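Local coordinates for protein probable amino acid aminotransferase (PDB 6Q1S) that is a probable class IV aminotransferase that binds 4'-deoxy-4'-aminopyridoxal-5'-phosphate and 2-oxoglutaric acid, at residues Tyr181-Pro186 with Pro210-Leu215; Thr130-Leu135 with Val176-Tyr181. All coordinates share one frame; numbering follows the deposited sequence.

Interactions 1 and 2 are neighbours, with centres about 9 Å apart, and they share Tyr181, which touches the partner segment only in interaction 1. Interaction 1 is a buried contact between two loops and forms part of the PMP pocket. Interaction 2 lies farther from the chain centre and is only partly buried. It joins the end of strand 126-132 to the end of strand 172-176 and the turn after it, close to the second subunit. The chemistry differs accordingly. A carboxylate and apolar side chains carry interaction 1, whereas backbone hydrogen bonds carry interaction 2. Leu183 CD1 packs on Arg133 and Ser177, and Pro213 packs on Leu135, so the two contacts touch directly.

Interaction 1 (Tyr181-Pro186 with Pro210-Leu215); sequences YVLEGP and PWYPIL. With PMP (4'-deoxy-4'-aminopyridoxal-5'-phosphate), chain G.
Glu184 and Leu215 meet beside the pyridine ring of PMP. The carboxylate oxygen Glu184 OE2 lies 3.0 Å from PMP N1. The same oxygen accepts a hydrogen bond from Leu215 N, also at 3.0 Å between N and OE2. That donor approaches from above the carboxylate plane, 35° out of it. A weak second bond runs from Leu215 N to Glu184 OE1. The Glu184 chain is extended beyond CG (chi2 179°) and carries the carboxylate out to PMP N1 and Leu215 N. Leu215 CD2 touches the methyl carbon C2A of PMP at 3.7 Å, and Gly185 O also lies close to C2A.

The next shell is mostly apolar. Ile214 and Glu184 lie side by side, running opposite ways, with Ile214 CG2 3.7 Å from Glu184 CG. Ile214 CG2 also packs on Leu183 CB. Leu183 lies roughly perpendicular to Tyr212, its CD2 3.8 Å from Tyr212 CD2. Val182 O sits at the edge of the Tyr212 ring, in its plane, 3.5 Å from CE2. Tyr212 OH approaches the Tyr181 ring obliquely, 3.6 Å from CG. Pro213 centres an inverse gamma turn that leads the chain from Tyr212 to Ile214.

Farther out, Leu183 and Glu184 are joined to Phe175 by backbone hydrogen bonds, and Tyr181 has a cation-pi partner in Arg240. An acidic residue facing the pyridine nitrogen is a known feature of class IV aminotransferases. The Leu215 N-H helps fix this carboxylate, which would be expected to polarise the pyridine ring through N1.

Interaction 2 (Thr130-Leu135 with Val176-Tyr181); sequences TLDRGL and VSTDGY
Thr130 and Val176 cross obliquely where two parallel strands lie side by side in the mixed sheet. Val176 CG2, placed beside its own backbone N, comes 3.8 Å from Thr130 CB. The hydroxyl of Thr130 is hydrogen-bonded to Asp266. The backbone of Val176 joins the strand that ends at Asp132 in a parallel beta bridge. Val176 N donates to Leu131 O and Arg133 N donates to Val176 O, each at 2.9 Å. Both bonds are nearly straight.

Beyond the bridge both segments continue as loops. Asp132 and Thr178 turn their side chains obliquely across each other. Asp132 CG is anti to the backbone N (chi1 -163°), and OD1 accepts a 2.7 Å hydrogen bond from Gly134 N. This is an Asx turn. Thr178 OG1 packs on the Gly134 backbone, 3.5 Å from Gly134 C. The Arg133 guanidinium has Leu135 CD1 over one face, offset toward the rim, while Arg133 CB touches Val176 O. Arg133 also packs on Phe175.

The second subunit reaches this end of the strand. Trp145 of the second subunit donates a hydrogen bond to Asp132 O, and Leu146 of the same neighbouring subunit packs on Arg133. The other loop is a type I turn from Ser177 to Gly180. Ser177 OG accepts from Tyr181 N at 3.0 Å, which ties the residue just after the turn back to its first residue. A last bond joins the loops: Thr178 N donates to Leu135 O at 3.3 Å, from 50° out of the carbonyl plane.

Interaction 1 (Tyr181-Pro186 with Pro210-Leu215)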
loop_
_atom_site.group_PDB
_atom_site.type_symbol
_atom_site.label_atom_id
_atom_site.label_comp_id
_atom_site.label_asym_id
_atom_site.label_seq_id
_atom_site.Cartn_x
_atom_site.Cartn_y
_atom_site.Cartn_z
ATOM N N TYR B 181 -17.197 -2.572 15.166
ATOM C CA TYR B 181 -17.541 -1.174 14.959
ATOM C C TYR B 181 -17.293 -0.777 13.508
ATOM O O TYR B 181 -16.357 -1.261 12.864
ATOM C CB TYR B 181 -16.724 -0.274 15.896
ATOM C CG TYR B 181 -17.036 -0.504 17.363
ATOM C CD1 TYR B 181 -16.203 -1.289 18.150
ATOM C CD2 TYR B 181 -18.159 0.053 17.957
ATOM C CE1 TYR B 181 -16.477 -1.514 19.483
ATOM C CE2 TYR B 181 -18.443 -0.167 19.295
ATOM C CZ TYR B 181 -17.596 -0.953 20.051
ATOM O OH TYR B 181 -17.877 -1.173 21.382
ATOM N N VAL B 182 -18.144 0.114 12.999
ATOM C CA VAL B 182 -18.014 0.588 11.626
ATOM C C VAL B 182 -16.797 1.497 11.505
ATOM O O VAL B 182 -16.587 2.399 12.329
ATOM C CB VAL B 182 -19.296 1.307 11.182
ATOM C CG1 VAL B 182 -19.129 1.876 9.777
ATOM C CG2 VAL B 182 -20.471 0.348 11.224
ATOM N N LEU B 183 -15.989 1.265 10.469
ATOM C CA LEU B 183 -14.790 2.057 10.240
ATOM C C LEU B 183 -15.011 3.071 9.122
ATOM O O LEU B 183 -15.344 4.231 9.385
ATOM C CB LEU B 183 -13.610 1.142 9.905
ATOM C CG LEU B 183 -13.133 0.225 11.032
ATOM C CD1 LEU B 183 -12.043 -0.712 10.541
ATOM C CD2 LEU B 183 -12.632 1.056 12.200
ATOM N N GLU B 184 -14.837 2.642 7.876
ATOM C CA GLU B 184 -14.977 3.524 6.724
ATOM C C GLU B 184 -15.113 2.655 5.481
ATOM O O GLU B 184 -15.186 1.426 5.564
ATOM C CB GLU B 184 -13.785 4.478 6.604
ATOM C CG GLU B 184 -12.467 3.778 6.314
ATOM C CD GLU B 184 -11.302 4.743 6.186
ATOM O OE1 GLU B 184 -10.146 4.273 6.139
ATOM O OE2 GLU B 184 -11.540 5.968 6.132
ATOM N N GLY B 185 -15.157 3.304 4.322
ATOM C CA GLY B 185 -15.086 2.601 3.065
ATOM C C GLY B 185 -13.669 2.592 2.529
ATOM O O GLY B 185 -12.818 3.378 2.954
ATOM N N PRO B 186 -13.388 1.705 1.570
ATOM C CA PRO B 186 -12.057 1.704 0.938
ATOM C C PRO B 186 -11.758 2.971 0.153
ATOM O O PRO B 186 -10.594 3.206 -0.196
ATOM C CB PRO B 186 -12.101 0.474 0.022
ATOM C CG PRO B 186 -13.559 0.238 -0.221
ATOM C CD PRO B 186 -14.248 0.628 1.051
ATOM N N PRO B 210 -12.803 10.083 14.916
ATOM C CA PRO B 210 -11.529 10.184 14.187
ATOM C C PRO B 210 -10.401 9.361 14.781
ATOM O O PRO B 210 -9.444 9.056 14.057
ATOM C CB PRO B 210 -11.206 11.681 14.261
ATOM C CG PRO B 210 -11.873 12.140 15.513
ATOM C CD PRO B 210 -13.130 11.326 15.638
ATOM N N TRP B 211 -10.472 8.982 16.057
ATOM C CA TRP B 211 -9.400 8.171 16.617
ATOM C C TRP B 211 -9.432 6.733 16.120
ATOM O O TRP B 211 -8.510 5.969 16.431
ATOM C CB TRP B 211 -9.441 8.210 18.149
ATOM C CG TRP B 211 -10.773 7.912 18.763
ATOM C CD1 TRP B 211 -11.275 6.682 19.077
ATOM C CD2 TRP B 211 -11.776 8.862 19.136
ATOM N NE1 TRP B 211 -12.526 6.809 19.630
ATOM C CE2 TRP B 211 -12.858 8.138 19.676
ATOM C CE3 TRP B 211 -11.865 10.256 19.067
ATOM C CZ2 TRP B 211 -14.012 8.760 20.146
ATOM C CZ3 TRP B 211 -13.013 10.871 19.531
ATOM C CH2 TRP B 211 -14.072 10.125 20.062
ATOM N N TYR B 212 -10.455 6.348 15.360
ATOM C CA TYR B 212 -10.439 5.062 14.688
ATOM C C TYR B 212 -9.343 5.033 13.623
ATOM O O TYR B 212 -8.938 6.077 13.108
ATOM C CB TYR B 212 -11.791 4.779 14.034
ATOM C CG TYR B 212 -12.875 4.293 14.971
ATOM C CD1 TYR B 212 -12.707 4.322 16.349
ATOM C CD2 TYR B 212 -14.062 3.777 14.467
ATOM C CE1 TYR B 212 -13.706 3.869 17.199
ATOM C CE2 TYR B 212 -15.060 3.321 15.305
ATOM C CZ TYR B 212 -14.878 3.369 16.669
ATOM O OH TYR B 212 -15.873 2.912 17.500
ATOM N N PRO B 213 -8.847 3.840 13.270
ATOM C CA PRO B 213 -7.835 3.744 12.208
ATOM C C PRO B 213 -8.401 4.031 10.825
ATOM O O PRO B 213 -8.406 3.145 9.965
ATOM C CB PRO B 213 -7.349 2.293 12.321
ATOM C CG PRO B 213 -8.506 1.563 12.919
ATOM C CD PRO B 213 -9.137 2.529 13.878
ATOM N N ILE B 214 -8.875 5.256 10.593
ATOM C CA ILE B 214 -9.535 5.620 9.345
ATOM C C ILE B 214 -9.029 6.984 8.892
ATOM O O ILE B 214 -8.363 7.708 9.635
ATOM C CB ILE B 214 -11.074 5.646 9.478
ATOM C CG1 ILE B 214 -11.510 6.714 10.479
ATOM C CG2 ILE B 214 -11.604 4.283 9.896
ATOM C CD1 ILE B 214 -13.011 6.891 10.558
ATOM N N LEU B 215 -9.358 7.329 7.650
ATOM C CA LEU B 215 -9.055 8.650 7.123
ATOM C C LEU B 215 -10.128 9.650 7.540
ATOM O O LEU B 215 -11.306 9.312 7.677
ATOM C CB LEU B 215 -8.951 8.618 5.596
ATOM C CG LEU B 215 -7.725 8.043 4.869
ATOM C CD1 LEU B 215 -6.501 8.913 5.107
ATOM C CD2 LEU B 215 -7.431 6.589 5.236
HETATM N N1 PMP G . -11.566 7.041 3.296
HETATM C C2 PMP G . -10.638 6.618 2.404
HETATM C C2A PMP G . -9.819 5.388 2.697
HETATM C C3 PMP G . -10.425 7.361 1.137
HETATM O O3 PMP G . -9.499 6.956 0.226
HETATM C C4 PMP G . -11.259 8.561 0.902
HETATM C C4A PMP G . -11.118 9.385 -0.356
HETATM N N4A PMP G . -11.448 8.554 -1.526
HETATM C C5 PMP G . -12.238 8.919 1.956
HETATM C C6 PMP G . -12.331 8.130 3.099
HETATM C C5A PMP G . -13.124 10.134 1.789
HETATM O O4P PMP G . -12.324 11.314 1.814
HETATM P P PMP G . -12.755 12.616 0.971
HETATM O O1P PMP G . -12.807 12.243 -0.491
HETATM O O2P PMP G . -14.116 13.073 1.442
HETATM O O3P PMP G . -11.736 13.708 1.190
#

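Interaction 2 (Thr130-Leu135 with Val176-Tyr181)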
loop_
_atom_site.group_PDB
_atom_site.type_symbol
_atom_site.label_atom_id
_atom_site.label_comp_id
_atom_site.label_asym_id
_atom_site.label_seq_id
_atom_site.Cartn_x
_atom_site.Cartn_y
_atom_site.Cartn_z
ATOM N N THR B 130 -20.791 -5.467 3.998
ATOM C CA THR B 130 -19.883 -5.290 5.121
ATOM C C THR B 130 -18.788 -6.344 5.054
ATOM O O THR B 130 -19.050 -7.516 4.772
ATOM C CB THR B 130 -20.632 -5.389 6.449
ATOM O OG1 THR B 130 -21.281 -6.662 6.543
ATOM C CG2 THR B 130 -21.671 -4.281 6.557
ATOM N N LEU B 131 -17.556 -5.922 5.322
ATOM C CA LEU B 131 -16.412 -6.815 5.237
ATOM C C LEU B 131 -15.479 -6.567 6.410
ATOM O O LEU B 131 -15.258 -5.418 6.804
ATOM C CB LEU B 131 -15.662 -6.612 3.918
ATOM C CG LEU B 131 -15.227 -7.857 3.148
ATOM C CD1 LEU B 131 -16.419 -8.746 2.823
ATOM C CD2 LEU B 131 -14.512 -7.436 1.884
ATOM N N ASP B 132 -14.933 -7.649 6.963
ATOM C CA ASP B 132 -13.982 -7.523 8.057
ATOM C C ASP B 132 -12.715 -6.841 7.564
ATOM O O ASP B 132 -12.094 -7.283 6.593
ATOM C CB ASP B 132 -13.655 -8.903 8.629
ATOM C CG ASP B 132 -13.004 -8.835 10.001
ATOM O OD1 ASP B 132 -12.177 -7.928 10.234
ATOM O OD2 ASP B 132 -13.317 -9.697 10.848
ATOM N N ARG B 133 -12.333 -5.757 8.237
ATOM C CA ARG B 133 -11.107 -5.054 7.881
ATOM C C ARG B 133 -9.885 -5.700 8.519
ATOM O O ARG B 133 -8.786 -5.642 7.953
ATOM C CB ARG B 133 -11.217 -3.580 8.285
ATOM C CG ARG B 133 -9.934 -2.787 8.125
ATOM C CD ARG B 133 -9.493 -2.752 6.674
ATOM N NE ARG B 133 -8.261 -1.991 6.502
ATOM C CZ ARG B 133 -7.044 -2.518 6.592
ATOM N NH1 ARG B 133 -6.898 -3.811 6.850
ATOM N NH2 ARG B 133 -5.975 -1.753 6.424
ATOM N N GLY B 134 -10.056 -6.330 9.678
ATOM C CA GLY B 134 -8.952 -6.906 10.405
ATOM C C GLY B 134 -8.315 -5.983 11.413
ATOM O O GLY B 134 -7.501 -6.442 12.222
ATOM N N LEU B 135 -8.691 -4.708 11.419
ATOM C CA LEU B 135 -8.146 -3.760 12.373
ATOM C C LEU B 135 -9.130 -3.526 13.503
ATOM O O LEU B 135 -10.336 -3.436 13.264
ATOM C CB LEU B 135 -7.858 -2.417 11.697
ATOM C CG LEU B 135 -6.618 -2.224 10.829
ATOM C CD1 LEU B 135 -6.686 -0.878 10.127
ATOM C CD2 LEU B 135 -5.378 -2.300 11.697
ATOM N N VAL B 176 -15.726 -3.144 8.507
ATOM C CA VAL B 176 -16.100 -3.311 9.904
ATOM C C VAL B 176 -14.891 -3.858 10.645
ATOM O O VAL B 176 -14.203 -4.760 10.153
ATOM C CB VAL B 176 -17.318 -4.243 10.068
ATOM C CG1 VAL B 176 -17.835 -4.194 11.494
ATOM C CG2 VAL B 176 -18.418 -3.866 9.084
ATOM N N SER B 177 -14.636 -3.302 11.823
ATOM C CA SER B 177 -13.503 -3.707 12.636
ATOM C C SER B 177 -13.754 -5.058 13.300
ATOM O O SER B 177 -14.887 -5.541 13.387
ATOM C CB SER B 177 -13.216 -2.645 13.693
ATOM O OG SER B 177 -14.299 -2.518 14.594
ATOM N N THR B 178 -12.667 -5.671 13.779
ATOM C CA THR B 178 -12.790 -6.926 14.518
ATOM C C THR B 178 -13.620 -6.743 15.782
ATOM O O THR B 178 -14.269 -7.685 16.249
ATOM C CB THR B 178 -11.404 -7.476 14.866
ATOM O OG1 THR B 178 -10.550 -7.388 13.719
ATOM C CG2 THR B 178 -11.500 -8.936 15.296
ATOM N N ASP B 179 -13.611 -5.537 16.343
ATOM C CA ASP B 179 -14.432 -5.210 17.499
ATOM C C ASP B 179 -15.912 -5.154 17.150
ATOM O O ASP B 179 -16.757 -5.246 18.048
ATOM C CB ASP B 179 -13.938 -3.862 18.034
ATOM C CG ASP B 179 -13.503 -3.917 19.484
ATOM O OD1 ASP B 179 -13.775 -4.928 20.163
ATOM O OD2 ASP B 179 -12.742 -3.006 19.891
ATOM N N GLY B 180 -16.237 -5.028 15.867
ATOM C CA GLY B 180 -17.611 -4.956 15.420
ATOM C C GLY B 180 -18.099 -3.548 15.188
ATOM O O GLY B 180 -19.309 -3.346 15.041
ATOM N N TYR B 181 -17.197 -2.572 15.166
ATOM C CA TYR B 181 -17.541 -1.174 14.959
ATOM C C TYR B 181 -17.293 -0.777 13.508
ATOM O O TYR B 181 -16.357 -1.261 12.864
ATOM C CB TYR B 181 -16.724 -0.274 15.896
ATOM C CG TYR B 181 -17.036 -0.504 17.363
ATOM C CD1 TYR B 181 -16.203 -1.289 18.150
ATOM C CD2 TYR B 181 -18.159 0.053 17.957
ATOM C CE1 TYR B 181 -16.477 -1.514 19.483
ATOM C CE2 TYR B 181 -18.443 -0.167 19.295
ATOM C CZ TYR B 181 -17.596 -0.953 20.051
ATOM O OH TYR B 181 -17.877 -1.173 21.382
#